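Local coordinates for protein putative kinase (PDB 2RHM) that is of unknown function but probably acts as a P-loop kinase, binding a nucleoside triphosphate and transferring its phosphate to a substrate not yet identified, at residues Ala6-Gly12 with Leu80-Phe86; Pro106-Arg110 with Trp181-Leu186; Leu34-Phe39 with Met65-Ala70; Phe86-Thr92 with Ile153-Pro157. All coordinates share one frame; numbering follows the deposited sequence. Where two conformers were deposited one is given.

Interaction 1 of 4, residues Ala6-Gly12 with Leu80-Phe86; sequences ALIIVTG and LIMESNF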
# COMPACT_ATOMS: atom_id res chain seq x y z
N ALA B 6 -14.02 -6.65 6.59
CA ALA B 6 -14.71 -5.38 6.42
C ALA B 6 -13.84 -4.40 5.68
O ALA B 6 -12.61 -4.39 5.84
CB ALA B 6 -15.11 -4.78 7.78
N LEU B 7 -14.48 -3.56 4.86
CA LEU B 7 -13.79 -2.47 4.19
C LEU B 7 -14.48 -1.20 4.67
O LEU B 7 -15.66 -1.00 4.40
CB LEU B 7 -13.88 -2.60 2.67
CG LEU B 7 -13.38 -1.38 1.88
CD1 LEU B 7 -11.96 -1.02 2.29
CD2 LEU B 7 -13.44 -1.60 0.37
N ILE B 8 -13.74 -0.38 5.42
CA ILE B 8 -14.28 0.84 6.00
C ILE B 8 -13.86 1.99 5.11
O ILE B 8 -12.68 2.28 4.98
CB ILE B 8 -13.78 1.04 7.45
CG1 ILE B 8 -14.21 -0.16 8.31
CG2 ILE B 8 -14.31 2.35 8.01
CD1 ILE B 8 -13.34 -0.37 9.50
N ILE B 9 -14.86 2.61 4.47
CA ILE B 9 -14.63 3.69 3.55
C ILE B 9 -14.92 5.01 4.25
O ILE B 9 -16.03 5.24 4.73
CB ILE B 9 -15.53 3.56 2.30
CG1 ILE B 9 -15.22 2.27 1.54
CG2 ILE B 9 -15.42 4.79 1.38
CD1 ILE B 9 -16.15 1.12 1.89
N VAL B 10 -13.90 5.85 4.34
CA VAL B 10 -14.06 7.19 4.88
C VAL B 10 -13.94 8.19 3.76
O VAL B 10 -12.89 8.31 3.12
CB VAL B 10 -13.05 7.51 5.99
CG1 VAL B 10 -13.36 8.86 6.59
CG2 VAL B 10 -13.08 6.44 7.06
N THR B 11 -15.04 8.90 3.51
CA THR B 11 -15.11 9.85 2.41
C THR B 11 -15.49 11.24 2.90
O THR B 11 -15.82 11.43 4.05
CB THR B 11 -16.06 9.35 1.31
OG1 THR B 11 -15.87 10.13 0.12
CG2 THR B 11 -17.49 9.42 1.79
N GLY B 12 -15.39 12.22 2.01
CA GLY B 12 -15.70 13.59 2.33
C GLY B 12 -14.97 14.48 1.38
O GLY B 12 -13.94 14.07 0.81
N LEU B 80 -9.78 -3.31 6.68
CA LEU B 80 -8.96 -2.12 6.47
C LEU B 80 -9.81 -0.89 6.24
O LEU B 80 -11.00 -0.96 5.97
CB LEU B 80 -8.01 -2.35 5.29
CG LEU B 80 -8.63 -2.34 3.90
CD1 LEU B 80 -8.34 -1.04 3.26
CD2 LEU B 80 -8.07 -3.42 3.02
N ILE B 81 -9.16 0.26 6.38
CA ILE B 81 -9.77 1.56 6.19
C ILE B 81 -9.14 2.20 4.95
O ILE B 81 -7.90 2.23 4.80
CB ILE B 81 -9.51 2.47 7.40
CG1 ILE B 81 -10.02 1.83 8.71
CG2 ILE B 81 -10.12 3.84 7.15
CD1 ILE B 81 -9.32 2.37 9.94
N MSE B 82 -10.00 2.71 4.08
CA MSE B 82 -9.56 3.48 2.92
C MSE B 82 -10.15 4.89 3.05
O MSE B 82 -11.33 5.06 3.31
CB MSE B 82 -10.02 2.87 1.59
CG MSE B 82 -9.44 1.50 1.25
SE MSE B 82 -10.20 0.79 -0.41
CE MSE B 82 -9.80 2.43 -1.43
N GLU B 83 -9.31 5.89 2.83
CA GLU B 83 -9.73 7.28 2.95
C GLU B 83 -9.36 8.07 1.71
O GLU B 83 -8.20 8.06 1.28
CB GLU B 83 -9.11 7.90 4.20
CG GLU B 83 -9.42 9.38 4.36
CD GLU B 83 -8.38 10.28 3.66
OE1 GLU B 83 -7.18 10.21 3.99
OE2 GLU B 83 -8.78 11.07 2.79
N SER B 84 -10.35 8.75 1.14
CA SER B 84 -10.15 9.65 0.01
C SER B 84 -11.41 10.49 -0.17
O SER B 84 -12.42 10.25 0.48
CB SER B 84 -9.92 8.85 -1.27
OG SER B 84 -9.52 9.71 -2.33
N ASN B 85 -11.34 11.47 -1.06
CA ASN B 85 -12.55 12.16 -1.49
C ASN B 85 -13.10 11.36 -2.68
O ASN B 85 -12.95 11.74 -3.83
CB ASN B 85 -12.30 13.64 -1.80
CG ASN B 85 -11.24 13.87 -2.84
OD1 ASN B 85 -10.19 13.21 -2.85
ND2 ASN B 85 -11.47 14.87 -3.71
N PHE B 86 -13.73 10.23 -2.37
CA PHE B 86 -14.19 9.30 -3.41
C PHE B 86 -15.26 9.91 -4.31
O PHE B 86 -16.12 10.70 -3.86
CB PHE B 86 -14.71 8.01 -2.79
CG PHE B 86 -13.67 7.18 -2.12
CD1 PHE B 86 -12.82 6.38 -2.87
CD2 PHE B 86 -13.53 7.17 -0.74
CE1 PHE B 86 -11.87 5.57 -2.25
CE2 PHE B 86 -12.58 6.39 -0.12
CZ PHE B 86 -11.75 5.60 -0.87
O HOH W 1 -17.73 9.85 -1.78
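Val10, Leu80 and Met82 lie at the heart of the contact between the parallel strands 6-12 and 80-83. Val10 is bound through both its backbone polar atoms. Val10 N donates to Met82 O at 2.9 Å, almost straight at 175°, and Val10 O accepts the longer bond from Ser84 N (3.3 Å). Val10 CG2 lies beside Ile81 CG2 at 3.9 Å, both side chains pointing the same way. Glu83 is on this face too, and its carboxylate is held by Lys18 and Ser35.

Leu80 and Met82, a selenomethionine, point to the opposite face with Leu7 and Ile9. Leu80 N donates to Ala6 O at 3.1 Å, and Leu80 O accepts from Ile8 N. Leu7 turns CG away from its own N (chi1 171°), which brings CD1 across the strands. There Leu7 CD1 meets Leu80 CD1 at 3.7 Å and Met82 SE at 3.7 Å.

Past the strand, an inverse gamma turn at Asn85 brings Phe86 back. The edge of the Phe86 ring faces Thr11 OG1 and Val10 O, and Phe86 N makes a weak bond to Thr11 OG1. Ser84 CB lies over one face. A water joins Thr11 OG1 to Phe86 O.

Helix 18-29 covers the Val10 side. These are neighbouring strands of the central parallel sheet of the P-loop NTPase fold, and strand 6-12 runs into Gly12, the first glycine of a probable Walker A motif.

Interaction 2 of 4, residues Pro106-Arg110 with Trp181-Leu186; sequences PIQIR and WVRQHL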
# COMPACT_ATOMS: atom_id res chain seq x y z
N PRO B 106 -18.86 -3.64 3.18
CA PRO B 106 -18.62 -2.20 3.33
C PRO B 106 -19.27 -1.53 4.52
O PRO B 106 -20.41 -1.86 4.90
CB PRO B 106 -19.20 -1.62 2.04
CG PRO B 106 -20.36 -2.52 1.76
CD PRO B 106 -19.92 -3.91 2.18
N ILE B 107 -18.53 -0.60 5.12
CA ILE B 107 -19.03 0.28 6.17
C ILE B 107 -18.53 1.66 5.73
O ILE B 107 -17.36 1.81 5.44
CB ILE B 107 -18.45 -0.06 7.54
CG1 ILE B 107 -18.85 -1.49 7.94
CG2 ILE B 107 -18.96 0.97 8.58
CD1 ILE B 107 -18.14 -1.98 9.20
N GLN B 108 -19.41 2.65 5.67
CA GLN B 108 -19.03 3.95 5.12
C GLN B 108 -19.30 5.10 6.06
O GLN B 108 -20.36 5.16 6.72
CB GLN B 108 -19.74 4.19 3.77
CG GLN B 108 -19.23 5.41 3.01
CD GLN B 108 -19.78 5.55 1.58
OE1 GLN B 108 -19.38 6.45 0.85
NE2 GLN B 108 -20.69 4.65 1.18
N ILE B 109 -18.30 5.95 6.21
CA ILE B 109 -18.40 7.20 6.98
C ILE B 109 -18.13 8.37 6.05
O ILE B 109 -17.08 8.43 5.37
CB ILE B 109 -17.43 7.24 8.17
CG1 ILE B 109 -17.64 6.02 9.06
CG2 ILE B 109 -17.64 8.52 8.98
CD1 ILE B 109 -16.73 5.96 10.20
N ARG B 110 -19.10 9.28 5.99
CA ARG B 110 -18.99 10.46 5.16
C ARG B 110 -18.84 11.68 6.06
O ARG B 110 -19.64 11.90 6.96
CB ARG B 110 -20.21 10.64 4.27
CG ARG B 110 -20.16 11.99 3.56
CD ARG B 110 -21.34 12.26 2.72
NE ARG B 110 -22.59 12.31 3.49
CZ ARG B 110 -23.72 12.79 3.00
NH1 ARG B 110 -23.76 13.29 1.78
NH2 ARG B 110 -24.82 12.79 3.75
N TRP B 181 -19.58 3.10 16.86
CA TRP B 181 -20.52 2.89 15.76
C TRP B 181 -19.97 1.89 14.75
O TRP B 181 -20.65 0.92 14.39
CB TRP B 181 -20.87 4.22 15.10
CG TRP B 181 -21.92 4.08 14.02
CD1 TRP B 181 -23.27 4.16 14.17
CD2 TRP B 181 -21.69 3.85 12.63
NE1 TRP B 181 -23.89 3.99 12.96
CE2 TRP B 181 -22.94 3.79 11.99
CE3 TRP B 181 -20.54 3.68 11.86
CZ2 TRP B 181 -23.07 3.58 10.61
CZ3 TRP B 181 -20.67 3.48 10.50
CH2 TRP B 181 -21.93 3.42 9.89
N VAL B 182 -18.72 2.10 14.32
CA VAL B 182 -18.05 1.15 13.43
C VAL B 182 -17.88 -0.23 14.09
O VAL B 182 -18.17 -1.24 13.47
CB VAL B 182 -16.65 1.67 12.95
CG1 VAL B 182 -15.97 0.65 12.06
CG2 VAL B 182 -16.79 2.97 12.19
N ARG B 183 -17.44 -0.27 15.35
CA ARG B 183 -17.27 -1.56 16.03
C ARG B 183 -18.56 -2.37 16.05
O ARG B 183 -18.54 -3.56 15.76
CB ARG B 183 -16.76 -1.38 17.47
CG ARG B 183 -15.35 -0.91 17.55
CD ARG B 183 -14.80 -0.91 18.97
NE ARG B 183 -14.47 -2.25 19.44
CZ ARG B 183 -15.18 -2.98 20.30
NH1 ARG B 183 -16.31 -2.52 20.83
NH2 ARG B 183 -14.75 -4.19 20.65
N GLN B 184 -19.67 -1.72 16.37
CA GLN B 184 -20.96 -2.41 16.41
C GLN B 184 -21.21 -3.05 15.06
O GLN B 184 -21.54 -4.23 14.97
CB GLN B 184 -22.10 -1.46 16.78
N HIS B 185 -21.02 -2.27 14.00
CA HIS B 185 -21.22 -2.78 12.65
C HIS B 185 -20.20 -3.86 12.22
O HIS B 185 -20.56 -4.77 11.47
CB HIS B 185 -21.32 -1.62 11.66
CG HIS B 185 -22.60 -0.87 11.78
ND1 HIS B 185 -23.79 -1.37 11.32
CD2 HIS B 185 -22.90 0.32 12.36
CE1 HIS B 185 -24.77 -0.52 11.59
NE2 HIS B 185 -24.25 0.52 12.22
N LEU B 186 -18.97 -3.80 12.72
CA LEU B 186 -17.99 -4.86 12.48
C LEU B 186 -18.41 -6.15 13.20
O LEU B 186 -18.20 -7.25 12.68
CB LEU B 186 -16.59 -4.48 12.98
CG LEU B 186 -15.81 -3.38 12.29
CD1 LEU B 186 -14.54 -3.09 13.07
CD2 LEU B 186 -15.49 -3.77 10.86
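Ile107 projects from strand 106-110 into the helical segment 181-186 and meets it with both branches. Ile107 CG2 reaches Trp181 CZ3 at 3.6 Å. The two side chains run alongside one another but point opposite ways, and the methyl meets the ring obliquely. The other branch is extended (chi2 171°), so CD1 goes further along the helix. Ile107 CD1 touches Leu186 CD2 at 3.6 Å, crossing it at about a right angle, and reaches His185 CB at 4.0 Å. One isoleucine thus spans more than a helical turn.

Trp181 has CG turned away from its backbone N (chi1 -176°), which sends the six-membered ring to the strand. Trp181 CH2 also lies 3.9 Å from Gln108 O, as a plain contact. One face of the indole is covered by His185 CD2, 3.5 Å above the plane, from the next turn of the helix. Val182 CG2 sits at the indole edge, in plane. The ring is therefore held within its own helix as well as by the strand.

Two residues along the strand, Ile109 CD1 meets Val182 CG2 at 3.6 Å, again nearly at right angles. No hydrogen bond joins the segments. Gln108 points the other way, and its OE1 accepts from Leu156 N.

Val182 also packs on Leu25 and Leu29 of helix 18-29, beside it on this side. The helix runs nearly antiparallel to the strand, at 167°. Such a helix, laid on one face of a parallel sheet by apolar side chains, is the usual layering of an alpha/beta three-layer fold.

Interaction 3 of 4, residues Leu34-Phe39 with Met65-Ala70; sequences LSKDAF and MLYHTA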
# COMPACT_ATOMS: atom_id res chain seq x y z
N LEU B 34 -5.20 3.10 4.46
CA LEU B 34 -4.71 3.54 3.16
C LEU B 34 -5.37 4.85 2.79
O LEU B 34 -6.59 4.91 2.67
CB LEU B 34 -5.00 2.47 2.12
CG LEU B 34 -4.63 1.03 2.50
CD1 LEU B 34 -5.12 0.13 1.39
CD2 LEU B 34 -3.15 0.86 2.70
N SER B 35 -4.59 5.90 2.63
CA SER B 35 -5.09 7.25 2.38
C SER B 35 -4.58 7.76 1.04
O SER B 35 -3.38 7.69 0.79
CB SER B 35 -4.60 8.19 3.49
OG SER B 35 -4.61 9.57 3.07
N LYS B 36 -5.46 8.30 0.21
CA LYS B 36 -5.02 8.78 -1.11
C LYS B 36 -3.94 9.84 -0.96
O LYS B 36 -2.89 9.77 -1.60
CB LYS B 36 -6.19 9.34 -1.95
CG LYS B 36 -5.73 9.86 -3.32
CD LYS B 36 -6.84 10.57 -4.10
CE LYS B 36 -7.19 11.91 -3.52
NZ LYS B 36 -8.07 12.70 -4.44
N ASP B 37 -4.19 10.83 -0.10
CA ASP B 37 -3.24 11.93 0.05
C ASP B 37 -1.91 11.47 0.64
O ASP B 37 -0.85 11.97 0.22
CB ASP B 37 -3.86 13.08 0.84
CG ASP B 37 -4.76 13.98 -0.02
OD1 ASP B 37 -4.83 13.84 -1.26
OD2 ASP B 37 -5.39 14.88 0.56
N ALA B 38 -1.93 10.51 1.56
CA ALA B 38 -0.66 9.97 2.10
C ALA B 38 0.16 9.30 0.98
O ALA B 38 1.38 9.48 0.91
CB ALA B 38 -0.92 8.99 3.25
N PHE B 39 -0.51 8.56 0.11
CA PHE B 39 0.14 7.90 -1.03
C PHE B 39 0.71 8.96 -2.00
O PHE B 39 1.82 8.81 -2.52
CB PHE B 39 -0.87 6.99 -1.75
CG PHE B 39 -1.06 5.63 -1.12
CD1 PHE B 39 -1.03 5.43 0.25
CD2 PHE B 39 -1.36 4.54 -1.92
CE1 PHE B 39 -1.21 4.16 0.79
CE2 PHE B 39 -1.53 3.28 -1.39
CZ PHE B 39 -1.47 3.09 -0.04
N MSE B 65 -2.97 2.82 -6.62
CA MSE B 65 -2.20 2.15 -5.57
C MSE B 65 -3.10 1.74 -4.41
O MSE B 65 -2.90 0.70 -3.77
CB MSE B 65 -1.07 3.06 -5.04
CG MSE B 65 0.22 2.96 -5.79
SE MSE B 65 0.93 1.16 -5.76
CE MSE B 65 1.01 0.82 -3.93
N LEU B 66 -4.07 2.59 -4.10
CA LEU B 66 -5.00 2.35 -3.01
C LEU B 66 -5.77 1.04 -3.26
O LEU B 66 -5.83 0.17 -2.39
CB LEU B 66 -5.98 3.53 -2.90
CG LEU B 66 -6.14 4.17 -1.52
CD1 LEU B 66 -4.83 4.63 -1.03
CD2 LEU B 66 -7.11 5.33 -1.60
N TYR B 67 -6.35 0.90 -4.44
CA TYR B 67 -7.08 -0.31 -4.81
C TYR B 67 -6.19 -1.56 -4.92
O TYR B 67 -6.59 -2.65 -4.54
CB TYR B 67 -7.86 -0.11 -6.10
CG TYR B 67 -9.10 0.73 -5.90
CD1 TYR B 67 -10.25 0.19 -5.34
CD2 TYR B 67 -9.11 2.06 -6.23
CE1 TYR B 67 -11.38 0.95 -5.13
CE2 TYR B 67 -10.26 2.84 -6.04
CZ TYR B 67 -11.38 2.29 -5.50
OH TYR B 67 -12.51 3.09 -5.32
N HIS B 68 -4.96 -1.37 -5.41
CA HIS B 68 -4.00 -2.49 -5.53
C HIS B 68 -3.64 -3.04 -4.15
O HIS B 68 -3.66 -4.26 -3.91
CB HIS B 68 -2.73 -2.01 -6.25
CG HIS B 68 -1.61 -3.02 -6.20
ND1 HIS B 68 -1.56 -4.11 -7.04
CD2 HIS B 68 -0.51 -3.10 -5.41
CE1 HIS B 68 -0.49 -4.82 -6.77
NE2 HIS B 68 0.18 -4.23 -5.79
N THR B 69 -3.34 -2.13 -3.24
CA THR B 69 -2.90 -2.51 -1.90
C THR B 69 -4.10 -3.07 -1.12
O THR B 69 -3.98 -4.07 -0.38
CB THR B 69 -2.26 -1.31 -1.20
OG1 THR B 69 -1.09 -0.92 -1.93
CG2 THR B 69 -1.84 -1.67 0.19
N ALA B 70 -5.25 -2.46 -1.30
CA ALA B 70 -6.48 -2.97 -0.63
C ALA B 70 -6.78 -4.41 -0.97
O ALA B 70 -7.24 -5.18 -0.13
CB ALA B 70 -7.67 -2.11 -0.99
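Leu34 and Leu66 are nearest where strand 33-35 passes helix 52-75, with their CA atoms 6.3 Å apart. The strand runs directly into helix 36-47, with Ser35 as N-cap. Ser35 OG accepts from Ala38 N at 3.2 Å and also bonds to Glu83. One turn on, Phe39 CA stands 7.7 Å from Met65 CA, so the first helical turn leans on helix 52-75.

Leu66 fills the angle between strand and new helix. Its chi1 of -129°, off the staggered values, swings CG toward Leu34 and Phe39, and the two methyls part from there. Leu66 CD1 sits over one face of the Phe39 ring, 3.6 Å from the centroid, as a CH-pi contact. It also meets Leu34 CB. Leu66 CD2 turns to Lys36 N instead.

Met65, a selenomethionine, comes to the edge of the Phe39 ring, with Met65 CB 3.5 Å from Phe39 CD2. Leu34 straddles the next turn: Leu34 CD2 meets Thr69 CG2 at 3.8 Å, and CD1 lies against Ala70. Thr69 OG1 and Thr69 N both donate to Met65 O, from opposite faces of its plane.

Phe39 also meets the ring of His68 of the second subunit nearly at right angles, and Thr69 packs on Thr69 of that subunit. The arrangement is a helix packed on the edge strand of an alpha/beta sheet, here also part of the dimer interface.

Interaction 4 of 4, residues Phe86-Thr92 with Ile153-Pro157; sequences FRVDLDT and IPPLP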
# COMPACT_ATOMS: atom_id res chain seq x y z
N PHE B 86 -13.73 10.23 -2.37
CA PHE B 86 -14.19 9.30 -3.41
C PHE B 86 -15.26 9.91 -4.31
O PHE B 86 -16.12 10.70 -3.86
CB PHE B 86 -14.71 8.01 -2.79
CG PHE B 86 -13.67 7.18 -2.12
CD1 PHE B 86 -12.82 6.38 -2.87
CD2 PHE B 86 -13.53 7.17 -0.74
CE1 PHE B 86 -11.87 5.57 -2.25
CE2 PHE B 86 -12.58 6.39 -0.12
CZ PHE B 86 -11.75 5.60 -0.87
N ARG B 87 -15.23 9.51 -5.58
CA ARG B 87 -16.17 10.00 -6.58
C ARG B 87 -17.10 8.89 -7.00
O ARG B 87 -16.64 7.83 -7.42
CB ARG B 87 -15.43 10.40 -7.84
CG ARG B 87 -14.59 11.62 -7.74
CD ARG B 87 -13.94 11.88 -9.08
NE ARG B 87 -14.94 12.30 -10.07
CZ ARG B 87 -15.46 13.52 -10.15
NH1 ARG B 87 -15.09 14.49 -9.30
NH2 ARG B 87 -16.36 13.80 -11.08
N VAL B 88 -18.40 9.13 -6.90
CA VAL B 88 -19.38 8.12 -7.27
C VAL B 88 -19.19 7.68 -8.73
O VAL B 88 -19.27 6.49 -9.05
CB VAL B 88 -20.82 8.64 -7.08
CG1 VAL B 88 -21.82 7.72 -7.74
CG2 VAL B 88 -21.15 8.80 -5.61
N ASP B 89 -18.94 8.64 -9.61
CA ASP B 89 -18.90 8.33 -11.02
C ASP B 89 -17.82 7.35 -11.43
O ASP B 89 -18.03 6.57 -12.36
CB ASP B 89 -18.85 9.60 -11.88
CG ASP B 89 -17.58 10.43 -11.69
OD1 ASP B 89 -16.75 10.16 -10.81
OD2 ASP B 89 -17.43 11.40 -12.46
N LEU B 90 -16.69 7.36 -10.73
CA LEU B 90 -15.58 6.45 -11.03
C LEU B 90 -15.31 5.37 -9.97
O LEU B 90 -14.95 4.24 -10.31
CB LEU B 90 -14.30 7.26 -11.23
CG LEU B 90 -14.24 8.16 -12.45
CD1 LEU B 90 -12.86 8.81 -12.48
CD2 LEU B 90 -14.50 7.37 -13.72
N ASP B 91 -15.43 5.73 -8.70
CA ASP B 91 -15.12 4.77 -7.63
C ASP B 91 -16.17 3.70 -7.38
O ASP B 91 -15.87 2.66 -6.81
CB ASP B 91 -14.74 5.52 -6.34
CG ASP B 91 -13.42 6.26 -6.47
OD1 ASP B 91 -12.39 5.58 -6.68
OD2 ASP B 91 -13.39 7.51 -6.35
N THR B 92 -17.40 3.92 -7.82
CA THR B 92 -18.40 2.86 -7.68
C THR B 92 -17.96 1.60 -8.43
O THR B 92 -18.01 0.49 -7.86
CB THR B 92 -19.78 3.35 -8.17
OG1 THR B 92 -20.09 4.56 -7.47
CG2 THR B 92 -20.86 2.31 -7.91
N ILE B 153 -20.45 15.84 -0.10
CA ILE B 153 -20.03 14.88 -1.10
C ILE B 153 -21.05 13.74 -1.17
O ILE B 153 -21.52 13.25 -0.13
CB ILE B 153 -18.63 14.29 -0.79
CG1 ILE B 153 -18.01 13.69 -2.04
CG2 ILE B 153 -18.68 13.25 0.30
CD1 ILE B 153 -16.54 13.34 -1.88
N PRO B 154 -21.42 13.33 -2.38
CA PRO B 154 -22.27 12.15 -2.44
C PRO B 154 -21.53 10.87 -1.99
O PRO B 154 -20.39 10.65 -2.41
CB PRO B 154 -22.65 12.07 -3.92
CG PRO B 154 -22.43 13.47 -4.44
CD PRO B 154 -21.20 13.90 -3.72
N PRO B 155 -22.17 10.03 -1.18
CA PRO B 155 -21.49 8.84 -0.72
C PRO B 155 -21.46 7.76 -1.80
O PRO B 155 -22.27 7.81 -2.76
CB PRO B 155 -22.33 8.39 0.47
CG PRO B 155 -23.68 8.90 0.21
CD PRO B 155 -23.55 10.11 -0.66
N LEU B 156 -20.59 6.76 -1.66
CA LEU B 156 -20.57 5.70 -2.66
C LEU B 156 -21.77 4.78 -2.43
O LEU B 156 -22.06 4.42 -1.31
CB LEU B 156 -19.28 4.91 -2.66
CG LEU B 156 -17.99 5.69 -2.91
CD1 LEU B 156 -16.79 4.80 -2.88
CD2 LEU B 156 -18.08 6.43 -4.23
N PRO B 157 -22.43 4.38 -3.51
CA PRO B 157 -23.61 3.53 -3.35
C PRO B 157 -23.24 2.04 -3.20
O PRO B 157 -23.56 1.23 -4.07
CB PRO B 157 -24.38 3.77 -4.64
CG PRO B 157 -23.36 4.07 -5.63
CD PRO B 157 -22.18 4.69 -4.92
O HOH W 1 -17.73 9.85 -1.78
O HOH W 2 -19.34 11.40 -5.16
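The Phe86 ring meets Leu156 CD1 obliquely, and Asp91 CG lies in plane at the ring edge. Leu156 crosses Phe86 at about a right angle, with Leu156 CD1 3.8 Å from Phe86 CB. The other methyl, Leu156 CD2, reaches Val88 CA at 3.7 Å. Leu156 thus packs against the side of the first turn of helix 88-101.

The second flat group is the Arg87 guanidinium. It grips Asp89 side-on, with Asp89 OD2 in its plane at the edge. NE takes OD1 and NH2 takes OD2, a salt bridge within the helix segment that takes no part in the contact with 153-157. Arg87 N donates to Asp91 OD2 at 2.8 Å, on the anti lone pair. Asp91 OD1 goes to Tyr67 and Arg94.

Val88 CG2 presses on Pro155 O at 3.2 Å and on the Pro154 ring. Thr92 has OG1 turned away from its own carbonyl carbon (chi1 -54°), back along the helix. There Thr92 OG1 donates to Val88 O at 2.6 Å, in the carbonyl plane, and also touches Pro157 CD at 3.3 Å. On the other flank Ile153 CD1 lies on Phe86 O.

No hydrogen bond joins the two segments directly. Two waters serve instead, both donating to Pro154 O. One also donates to Phe86 O, and the other accepts from Val88 N. The prolines bring no N-H, and that of Leu156 is taken by Gln108 OE1. The loop is therefore held to the helix start by apolar surfaces and water, while the charged groups pair within the helix segment or with Tyr67 and Arg94.

Three of the four contacts reach one parallel sheet, ordered 33-35, 80-83, 6-12, 105-112, 162-166. Interaction 1 is in its middle, its centre about 5 Å from the centre of the chain. Interaction 2 lays the C-terminal helix on one face, over strand 105-112 next to strand 6-12. Interaction 3 lies toward the other edge and comes between the two segments of interaction 1 in sequence. The centres of interactions 2 and 3 are about 19 Å apart. Interaction 4 shares Phe86 and a water with interaction 1. Its segments alternate along the chain with those of interaction 2. Interactions 1, 2 and 4 meet around strand 6-12, which leads into the probable phosphate-binding loop; interaction 3 joins through strand 80-83.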